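Local coordinates for peptidoglycan D,D-transpeptidase FtsI (PDB 6SYN), which probably cross-links peptidoglycan strands in the periplasm as a class B penicillin-binding protein, a D,D-transpeptidase that is bound by beta-lactams, at residues V309-S318 and W352-F362; R240-F248 and G337-L345. All coordinates share one frame; numbering follows the deposited sequence.

Interaction 1 of 2, residues V309-S318 and W352-F362; sequences VSKLALAMPS and WSDIERATFSF
Arg357 reaches from helix 354-360 across to the chain that leaves helix 306-314, and most of its side chain meets that chain. CB lies 4.0 Å from Leu314 CD2. CG, placed beside the backbone N and anti to the carbonyl carbon, touches Ser318 CB, and CD sits between Ser318 CB and Leu314 CD2. A bend at chi3 (74°) then turns the guanidinium so that Leu314 CD2 rests over the centre of one face. At the edge, NH2 donates to Met316 O over 2.7 Å, close to the guanidinium plane but with an N-H...O angle of only 145°. NE donates to a water that also lies within hydrogen-bonding distance of Ala313 O, so Arg357 approaches this carbonyl, in the last turn of the helix, through water and that of Met316, beyond it, directly. NH1 makes a weak salt bridge with Asp354 OD1 one turn back.

The helices, at 123° and 8.2 Å between the axes of their short segments, belong to the all-helical part of the penicillin-binding transpeptidase fold. Helix 306-314 begins at Asn306, which with Ser304 lines the ligand pocket; the pair fits the SxN motif of the family. Small residues line the interface where the helices come close: Ala313 CB meets Ser361 CB at 3.5 Å, and Ser310 CB packs on Ala358 CB. Ser361 OG is directed back to Ala358 O, while Ser310 OG bonds to Tyr279. Val309 CG2 touches Ser361 O and reaches the edge of the Phe362 ring, 3.9 Å from CD2; Val309 and Phe362 both also touch Lys255 of the pocket. At the other end Ser318 CB makes a CH-pi contact over the five-membered ring of Trp352, 3.9 Å from its centroid.

Interaction 2 of 2, residues R240-F248 and G337-L345; sequences RNRAITDIF and GLVGESSGL
A single direct backbone hydrogen bond links the two segments: Ser342 N donates to Ile244 O at 3.0 Å, nearly straight at 169° and almost in line with the carbonyl. A second polar link runs through water, which accepts from Asn241 N and donates to Val339 O.

Van der Waals contacts lie around these bonds. The apolar one is Ile244 on Leu338, where CD1 of Ile244 lies 3.4 Å from CB of Leu338 and the two side chains cross at about a right angle; Ile244 CD1 also approaches Glu341 CB. Thr245 CG2 rests against Gly340 O at 3.4 Å, and Ile247 CG2 meets Ser342 OG and Gly344 CA.

Further polar bonds lie within each segment. Leu338-Glu341 is a type II turn, with Glu341 OE2 accepting from Leu338 N, while OE1 bonds outside the segment to Thr334; Ser342 OG accepts from Gly344 N in an ST turn. In the other segment Asp246 bridges Arg240 and Arg242, and Arg240 NH2 also donates to Thr245 OG1.

Helix 242-245 lies against strands 204-211 and 217-223 of the antiparallel sheet, with Ile244 on Met220, and the loop 337-345, between helices 319-327 and 354-360, packs against the helix through Ile244 and Thr245.

Overall arrangement
From the N-terminal region the chain runs on to strands 204-211 and 217-223, which precede 240-248. It then passes through helix 255-264, with the pocket residue Lys255, to 309-318, the first half of interaction 1. After helix 319-327 the loop 337-345 returns to 240-248, closing interaction 2 across 88 residues; 352-362 follows and closes interaction 1 across 33. The two loops therefore cross rather than nest. Interaction 2 ties the inter-helix loop to the short helix 242-245, which packs on the central sheet, whereas interaction 1 joins two helices beside the ligand pocket. Their centres are about 27 Å apart, and they do not touch.

Interaction 1 of 2, residues V309-S318 and W352-F362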
# COMPACT_ATOMS: atom_id res chain seq x y z
N VAL A 309 4.19 -18.23 20.69
CA VAL A 309 4.59 -18.57 19.28
C VAL A 309 6.05 -19.03 19.26
O VAL A 309 6.38 -19.87 18.39
CB VAL A 309 4.36 -17.41 18.29
CG1 VAL A 309 2.88 -17.12 18.10
CG2 VAL A 309 5.11 -16.14 18.67
N SER A 310 6.91 -18.50 20.14
CA SER A 310 8.34 -18.92 20.24
C SER A 310 8.39 -20.40 20.64
O SER A 310 9.23 -21.14 20.10
CB SER A 310 9.12 -18.07 21.21
OG SER A 310 8.93 -18.52 22.54
N LYS A 311 7.52 -20.81 21.57
CA LYS A 311 7.48 -22.21 22.05
C LYS A 311 6.97 -23.11 20.92
O LYS A 311 7.44 -24.26 20.84
CB LYS A 311 6.68 -22.32 23.35
CG LYS A 311 7.47 -21.94 24.59
CD LYS A 311 6.66 -21.88 25.86
CE LYS A 311 7.52 -21.58 27.07
NZ LYS A 311 6.87 -22.05 28.33
N LEU A 312 6.07 -22.60 20.06
CA LEU A 312 5.48 -23.37 18.92
C LEU A 312 6.54 -23.57 17.83
O LEU A 312 6.69 -24.71 17.35
CB LEU A 312 4.24 -22.65 18.38
CG LEU A 312 3.04 -22.56 19.33
CD1 LEU A 312 1.88 -21.84 18.65
CD2 LEU A 312 2.61 -23.93 19.82
N ALA A 313 7.24 -22.50 17.45
CA ALA A 313 8.40 -22.52 16.52
C ALA A 313 9.42 -23.57 16.97
O ALA A 313 9.80 -24.40 16.12
CB ALA A 313 9.03 -21.15 16.47
N LEU A 314 9.84 -23.54 18.24
CA LEU A 314 11.00 -24.32 18.75
C LEU A 314 10.60 -25.77 19.06
O LEU A 314 11.52 -26.58 19.29
CB LEU A 314 11.58 -23.62 19.99
CG LEU A 314 12.44 -22.39 19.70
CD1 LEU A 314 12.65 -21.55 20.95
CD2 LEU A 314 13.79 -22.78 19.10
N ALA A 315 9.31 -26.11 19.03
CA ALA A 315 8.84 -27.52 19.07
C ALA A 315 8.80 -28.08 17.64
O ALA A 315 8.22 -29.17 17.44
CB ALA A 315 7.49 -27.63 19.75
N MET A 316 9.40 -27.37 16.67
CA MET A 316 9.44 -27.79 15.24
C MET A 316 10.80 -27.47 14.65
O MET A 316 11.52 -26.63 15.18
CB MET A 316 8.35 -27.06 14.44
CG MET A 316 6.95 -27.37 14.93
SD MET A 316 5.65 -26.72 13.84
CE MET A 316 5.75 -24.97 14.23
N PRO A 317 11.19 -28.14 13.53
CA PRO A 317 12.40 -27.77 12.79
C PRO A 317 12.27 -26.36 12.21
O PRO A 317 11.18 -25.98 11.82
CB PRO A 317 12.49 -28.79 11.64
CG PRO A 317 11.53 -29.89 12.01
CD PRO A 317 10.49 -29.27 12.92
N SER A 318 13.40 -25.64 12.13
CA SER A 318 13.50 -24.26 11.59
C SER A 318 12.85 -24.18 10.20
O SER A 318 12.32 -23.10 9.87
CB SER A 318 14.93 -23.79 11.56
OG SER A 318 15.67 -24.52 10.59
N TRP A 352 19.85 -22.44 11.54
CA TRP A 352 19.30 -21.35 12.39
C TRP A 352 19.73 -21.54 13.84
O TRP A 352 19.75 -22.70 14.30
CB TRP A 352 17.77 -21.33 12.31
CG TRP A 352 17.18 -20.97 10.99
CD1 TRP A 352 17.37 -21.57 9.78
CD2 TRP A 352 16.21 -19.93 10.77
NE1 TRP A 352 16.62 -20.96 8.82
CE2 TRP A 352 15.89 -19.95 9.39
CE3 TRP A 352 15.60 -18.98 11.59
CZ2 TRP A 352 14.98 -19.05 8.83
CZ3 TRP A 352 14.70 -18.09 11.03
CH2 TRP A 352 14.40 -18.14 9.67
N SER A 353 20.02 -20.44 14.54
CA SER A 353 20.12 -20.38 16.02
C SER A 353 18.70 -20.43 16.60
O SER A 353 17.74 -20.14 15.86
CB SER A 353 20.87 -19.16 16.49
OG SER A 353 20.21 -17.97 16.09
N ASP A 354 18.58 -20.80 17.87
CA ASP A 354 17.29 -20.99 18.58
C ASP A 354 16.59 -19.64 18.74
O ASP A 354 15.35 -19.61 18.65
CB ASP A 354 17.54 -21.73 19.90
CG ASP A 354 17.92 -23.19 19.70
OD1 ASP A 354 18.35 -23.55 18.57
OD2 ASP A 354 17.79 -23.96 20.67
N ILE A 355 17.35 -18.56 18.97
CA ILE A 355 16.82 -17.16 19.07
C ILE A 355 16.33 -16.70 17.69
O ILE A 355 15.33 -15.95 17.65
CB ILE A 355 17.85 -16.18 19.68
CG1 ILE A 355 17.28 -14.76 19.83
CG2 ILE A 355 19.15 -16.15 18.88
CD1 ILE A 355 15.96 -14.67 20.56
N GLU A 356 16.99 -17.12 16.61
CA GLU A 356 16.58 -16.75 15.22
C GLU A 356 15.22 -17.38 14.92
O GLU A 356 14.31 -16.65 14.51
CB GLU A 356 17.68 -17.12 14.23
CG GLU A 356 18.79 -16.08 14.17
CD GLU A 356 20.08 -16.51 13.49
OE1 GLU A 356 20.21 -17.70 13.14
OE2 GLU A 356 20.95 -15.64 13.32
N ARG A 357 15.09 -18.69 15.18
CA ARG A 357 13.83 -19.47 15.06
C ARG A 357 12.70 -18.78 15.82
O ARG A 357 11.62 -18.61 15.24
CB ARG A 357 14.06 -20.90 15.58
CG ARG A 357 14.97 -21.73 14.67
CD ARG A 357 15.59 -22.92 15.37
NE ARG A 357 14.61 -23.97 15.58
CZ ARG A 357 14.85 -25.09 16.25
NH1 ARG A 357 16.04 -25.31 16.79
NH2 ARG A 357 13.89 -25.99 16.39
N ALA A 358 12.95 -18.38 17.07
CA ALA A 358 11.99 -17.66 17.94
C ALA A 358 11.57 -16.34 17.28
O ALA A 358 10.36 -16.13 17.08
CB ALA A 358 12.59 -17.43 19.31
N THR A 359 12.52 -15.47 16.95
CA THR A 359 12.25 -14.12 16.39
C THR A 359 11.46 -14.26 15.08
O THR A 359 10.59 -13.40 14.84
CB THR A 359 13.54 -13.31 16.24
OG1 THR A 359 14.49 -14.11 15.54
CG2 THR A 359 14.09 -12.88 17.58
N PHE A 360 11.73 -15.30 14.29
CA PHE A 360 11.00 -15.64 13.03
C PHE A 360 9.53 -15.96 13.33
O PHE A 360 8.69 -15.74 12.44
CB PHE A 360 11.65 -16.82 12.31
CG PHE A 360 11.44 -16.85 10.82
CD1 PHE A 360 11.84 -15.78 10.02
CD2 PHE A 360 10.87 -17.95 10.20
CE1 PHE A 360 11.66 -15.81 8.65
CE2 PHE A 360 10.69 -17.98 8.82
CZ PHE A 360 11.09 -16.90 8.05
N SER A 361 9.23 -16.46 14.54
CA SER A 361 7.85 -16.81 14.97
C SER A 361 7.04 -15.56 15.34
O SER A 361 5.81 -15.69 15.46
CB SER A 361 7.85 -17.83 16.08
OG SER A 361 8.12 -17.23 17.34
N PHE A 362 7.68 -14.41 15.55
CA PHE A 362 6.97 -13.12 15.72
C PHE A 362 7.54 -12.09 14.73
O PHE A 362 7.63 -10.89 15.06
CB PHE A 362 6.92 -12.67 17.19
CG PHE A 362 8.16 -12.87 18.02
CD1 PHE A 362 9.14 -11.89 18.08
CD2 PHE A 362 8.32 -14.00 18.80
CE1 PHE A 362 10.27 -12.07 18.88
CE2 PHE A 362 9.44 -14.17 19.60
CZ PHE A 362 10.41 -13.20 19.64
O HOH W 1 12.07 -23.54 14.46

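Interaction 2 of 2, residues R240-F248 and G337-L345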
# COMPACT_ATOMS: atom_id res chain seq x y z
N ARG A 240 7.38 7.09 -5.37
CA ARG A 240 7.44 5.61 -5.43
C ARG A 240 6.25 5.04 -4.67
O ARG A 240 5.87 5.61 -3.62
CB ARG A 240 8.78 5.09 -4.88
CG ARG A 240 8.89 5.09 -3.36
CD ARG A 240 10.23 4.57 -2.87
NE ARG A 240 10.55 5.13 -1.56
CZ ARG A 240 10.19 4.61 -0.38
NH1 ARG A 240 10.54 5.23 0.74
NH2 ARG A 240 9.48 3.49 -0.31
N ASN A 241 5.67 3.96 -5.20
CA ASN A 241 4.52 3.23 -4.62
C ASN A 241 5.03 2.38 -3.45
O ASN A 241 5.54 1.27 -3.72
CB ASN A 241 3.83 2.40 -5.71
CG ASN A 241 2.56 1.71 -5.24
OD1 ASN A 241 2.25 1.71 -4.06
ND2 ASN A 241 1.84 1.12 -6.18
N ARG A 242 4.91 2.89 -2.22
CA ARG A 242 5.46 2.23 -1.00
C ARG A 242 4.91 0.81 -0.86
O ARG A 242 5.63 -0.04 -0.33
CB ARG A 242 5.14 3.07 0.24
CG ARG A 242 5.97 4.34 0.36
CD ARG A 242 5.72 5.08 1.67
NE ARG A 242 6.69 6.14 1.93
CZ ARG A 242 7.64 6.10 2.86
NH1 ARG A 242 7.79 5.04 3.65
NH2 ARG A 242 8.45 7.13 3.01
N ALA A 243 3.69 0.54 -1.35
CA ALA A 243 3.00 -0.77 -1.24
C ALA A 243 3.80 -1.88 -1.95
O ALA A 243 3.65 -3.05 -1.54
CB ALA A 243 1.60 -0.67 -1.80
N ILE A 244 4.61 -1.53 -2.96
CA ILE A 244 5.45 -2.50 -3.72
C ILE A 244 6.95 -2.22 -3.50
O ILE A 244 7.75 -3.07 -3.95
CB ILE A 244 5.08 -2.52 -5.22
CG1 ILE A 244 5.11 -1.13 -5.87
CG2 ILE A 244 3.74 -3.21 -5.43
CD1 ILE A 244 5.24 -1.16 -7.39
N THR A 245 7.36 -1.12 -2.86
CA THR A 245 8.80 -0.76 -2.73
C THR A 245 9.25 -0.78 -1.26
O THR A 245 10.36 -1.30 -1.01
CB THR A 245 9.15 0.56 -3.43
OG1 THR A 245 8.60 1.64 -2.68
CG2 THR A 245 8.64 0.62 -4.86
N ASP A 246 8.49 -0.22 -0.33
CA ASP A 246 8.79 -0.43 1.11
C ASP A 246 8.82 -1.94 1.34
O ASP A 246 7.81 -2.60 1.02
CB ASP A 246 7.75 0.20 2.05
CG ASP A 246 7.92 1.68 2.35
OD1 ASP A 246 9.03 2.22 2.10
OD2 ASP A 246 6.95 2.27 2.85
N ILE A 247 9.94 -2.48 1.83
CA ILE A 247 9.96 -3.86 2.39
C ILE A 247 10.20 -3.73 3.90
O ILE A 247 11.12 -3.00 4.29
CB ILE A 247 10.94 -4.81 1.66
CG1 ILE A 247 12.38 -4.74 2.17
CG2 ILE A 247 10.85 -4.63 0.15
CD1 ILE A 247 13.13 -3.49 1.84
N PHE A 248 9.33 -4.35 4.69
CA PHE A 248 9.29 -4.24 6.17
C PHE A 248 9.32 -5.63 6.80
O PHE A 248 8.79 -6.58 6.19
CB PHE A 248 8.00 -3.56 6.64
CG PHE A 248 7.85 -2.10 6.29
CD1 PHE A 248 8.82 -1.18 6.64
CD2 PHE A 248 6.70 -1.65 5.66
CE1 PHE A 248 8.67 0.16 6.32
CE2 PHE A 248 6.54 -0.30 5.36
CZ PHE A 248 7.53 0.60 5.69
N GLY A 337 4.12 -6.17 -12.59
CA GLY A 337 4.79 -5.47 -13.71
C GLY A 337 5.05 -4.01 -13.40
O GLY A 337 5.46 -3.29 -14.33
N LEU A 338 4.83 -3.57 -12.16
CA LEU A 338 4.98 -2.16 -11.74
C LEU A 338 6.46 -1.88 -11.46
O LEU A 338 7.19 -2.85 -11.15
CB LEU A 338 4.12 -1.90 -10.50
CG LEU A 338 2.61 -2.05 -10.72
CD1 LEU A 338 1.86 -1.95 -9.40
CD2 LEU A 338 2.10 -1.01 -11.71
N VAL A 339 6.88 -0.62 -11.59
CA VAL A 339 8.31 -0.20 -11.54
C VAL A 339 8.76 -0.14 -10.08
O VAL A 339 8.05 0.48 -9.26
CB VAL A 339 8.56 1.14 -12.26
CG1 VAL A 339 7.66 2.26 -11.76
CG2 VAL A 339 10.03 1.55 -12.16
N GLY A 340 9.92 -0.76 -9.78
CA GLY A 340 10.50 -0.88 -8.43
C GLY A 340 9.83 -1.97 -7.60
O GLY A 340 10.10 -2.03 -6.39
N GLU A 341 9.00 -2.82 -8.22
CA GLU A 341 8.25 -3.87 -7.50
C GLU A 341 9.23 -4.90 -6.92
O GLU A 341 9.86 -5.61 -7.72
CB GLU A 341 7.24 -4.55 -8.44
CG GLU A 341 6.36 -5.56 -7.73
CD GLU A 341 5.19 -6.04 -8.57
OE1 GLU A 341 4.55 -7.04 -8.16
OE2 GLU A 341 4.93 -5.43 -9.62
N SER A 342 9.32 -4.96 -5.59
CA SER A 342 10.28 -5.80 -4.83
C SER A 342 9.62 -7.10 -4.34
O SER A 342 8.39 -7.10 -4.09
CB SER A 342 10.86 -5.04 -3.67
OG SER A 342 11.73 -5.86 -2.91
N SER A 343 10.43 -8.15 -4.19
CA SER A 343 10.06 -9.47 -3.61
C SER A 343 10.64 -9.59 -2.20
O SER A 343 10.57 -10.70 -1.64
CB SER A 343 10.54 -10.59 -4.50
OG SER A 343 11.93 -10.81 -4.34
N GLY A 344 11.21 -8.50 -1.67
CA GLY A 344 11.72 -8.42 -0.29
C GLY A 344 12.89 -9.36 -0.04
O GLY A 344 13.37 -9.98 -1.02
N LEU A 345 13.32 -9.47 1.22
CA LEU A 345 14.42 -10.36 1.68
C LEU A 345 13.83 -11.51 2.50
O LEU A 345 13.10 -11.24 3.47
CB LEU A 345 15.42 -9.57 2.53
CG LEU A 345 15.67 -8.12 2.11
CD1 LEU A 345 16.49 -7.39 3.17
CD2 LEU A 345 16.34 -8.05 0.75
O HOH W 2 7.27 3.14 -7.57